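Local coordinates for protein acinetobacter secreted protease CpaA (Acinetobacter nosocomialis M2, PDB 6O38) that is a secreted zinc metalloprotease that forms a complex with its chaperone CpaB and probably leaves the cell by type II secretion, at residues Ile121-Trp126 against Thr147-Ser152. Residues are numbered along the deposited sequence; the frame is centred on the assembly and turned at random.
Sequences IQDDKW and TASVSS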
# COMPACT_ATOMS: atom_id res chain seq x y z
N ILE A 121 29.96 7.03 13.54
CA ILE A 121 31.34 6.75 13.16
C ILE A 121 32.05 8.06 12.85
O ILE A 121 31.53 8.89 12.09
CB ILE A 121 31.40 5.79 11.95
CG1 ILE A 121 30.78 4.44 12.31
CG2 ILE A 121 32.83 5.62 11.47
CD1 ILE A 121 30.83 3.44 11.19
N GLN A 122 33.24 8.24 13.42
CA GLN A 122 34.04 9.44 13.24
C GLN A 122 35.46 9.08 12.81
O GLN A 122 35.86 7.91 12.81
CB GLN A 122 34.11 10.28 14.52
CG GLN A 122 32.78 10.49 15.20
CD GLN A 122 32.90 11.34 16.45
OE1 GLN A 122 33.51 10.92 17.44
NE2 GLN A 122 32.34 12.54 16.42
N ASP A 123 36.22 10.11 12.44
CA ASP A 123 37.62 9.93 12.07
C ASP A 123 38.40 9.29 13.21
O ASP A 123 39.22 8.39 12.99
CB ASP A 123 38.24 11.28 11.68
CG ASP A 123 37.97 11.64 10.24
OD1 ASP A 123 37.59 10.74 9.46
OD2 ASP A 123 38.13 12.83 9.88
N ASP A 124 38.14 9.72 14.45
CA ASP A 124 38.85 9.25 15.63
C ASP A 124 38.18 8.04 16.28
O ASP A 124 38.79 7.41 17.15
CB ASP A 124 38.98 10.38 16.65
CG ASP A 124 37.65 11.02 16.99
OD1 ASP A 124 36.63 10.66 16.35
OD2 ASP A 124 37.60 11.90 17.89
N LYS A 125 36.95 7.71 15.89
CA LYS A 125 36.24 6.52 16.38
C LYS A 125 35.75 5.74 15.15
O LYS A 125 34.63 5.94 14.69
CB LYS A 125 35.09 6.88 17.32
CG LYS A 125 35.50 7.75 18.50
CD LYS A 125 34.34 8.01 19.43
CE LYS A 125 34.81 8.54 20.77
NZ LYS A 125 33.68 8.65 21.72
N TRP A 126 36.60 4.85 14.64
CA TRP A 126 36.38 4.24 13.34
C TRP A 126 36.72 2.76 13.40
O TRP A 126 37.51 2.31 14.23
CB TRP A 126 37.23 4.94 12.26
CG TRP A 126 37.13 4.32 10.90
CD1 TRP A 126 36.23 4.62 9.92
CD2 TRP A 126 37.97 3.29 10.36
NE1 TRP A 126 36.45 3.84 8.81
CE2 TRP A 126 37.52 3.02 9.06
CE3 TRP A 126 39.06 2.57 10.86
CZ2 TRP A 126 38.12 2.06 8.24
CZ3 TRP A 126 39.66 1.62 10.06
CH2 TRP A 126 39.19 1.37 8.76
N THR A 147 30.52 10.33 9.96
CA THR A 147 31.11 11.60 9.55
C THR A 147 32.59 11.45 9.22
O THR A 147 33.26 12.46 8.94
CB THR A 147 30.93 12.66 10.64
OG1 THR A 147 31.76 12.34 11.77
CG2 THR A 147 29.47 12.73 11.08
N ALA A 148 33.11 10.23 9.23
CA ALA A 148 34.52 10.00 8.95
C ALA A 148 34.81 10.19 7.46
O ALA A 148 33.93 10.08 6.61
CB ALA A 148 34.93 8.59 9.38
N SER A 149 36.08 10.49 7.17
CA SER A 149 36.51 10.69 5.79
C SER A 149 36.94 9.41 5.10
O SER A 149 36.96 9.36 3.87
CB SER A 149 37.66 11.70 5.74
OG SER A 149 38.79 11.22 6.45
N VAL A 150 37.28 8.37 5.86
CA VAL A 150 37.56 7.05 5.32
C VAL A 150 36.31 6.19 5.50
O VAL A 150 35.71 6.19 6.59
CB VAL A 150 38.80 6.41 5.98
CG1 VAL A 150 38.56 4.95 6.32
CG2 VAL A 150 40.02 6.57 5.09
N SER A 151 35.91 5.49 4.45
CA SER A 151 34.64 4.79 4.45
C SER A 151 34.74 3.47 5.22
O SER A 151 35.82 2.91 5.42
CB SER A 151 34.17 4.52 3.02
OG SER A 151 35.00 3.57 2.38
N SER A 152 33.58 2.98 5.65
CA SER A 152 33.45 1.70 6.34
C SER A 152 32.16 1.05 5.87
O SER A 152 31.48 1.55 4.96
CB SER A 152 33.50 1.89 7.86
OG SER A 152 32.74 3.03 8.26
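Asp-123 and Ser-149 tie the two loops together through one carboxylate oxygen. OD1 of Asp-123 accepts the backbone N of Ser-149 at 2.8 Å in a nearly straight bond, on its syn side and close to the carboxylate plane. The Ser-149 hydroxyl adds a longer bond, OG to OD1 at 3.3 Å, from farther out of that plane. A short carboxylate suits this place, since one oxygen can accept both the backbone N-H and the hydroxyl of the same serine. Nearer the strands, Thr-147 N gives a bond of 2.8 Å to Ile-121 O, and Thr-147 OG1 adds a weak hydrogen bond to the same oxygen.

Van der Waals contacts accompany these polar ties. The small methyl CB of Ala-148 fits against the backbone, 3.5 Å from Gln-122 C, and also meets Ile-121 CG2. Trp-126 has CG anti to its backbone N (chi1 176°), and its indole lies against 150-152. Val-150 crosses it at about a right angle, CG1 lying over one face near the rim and 3.5 Å from CZ2, while Ser-151 O sits at the ring edge. Among the buried residues, the branched apolar chain of Ile-121 brings CD1 to 3.5 Å from Ser-152 OG, and both side chains also touch Leu-167.

The arrangement joins the loops that follow the parallel neighbouring strands 116-121 and 141-146, leading into strands 129-131 and 152-154, in a StcE-type beta-sandwich domain.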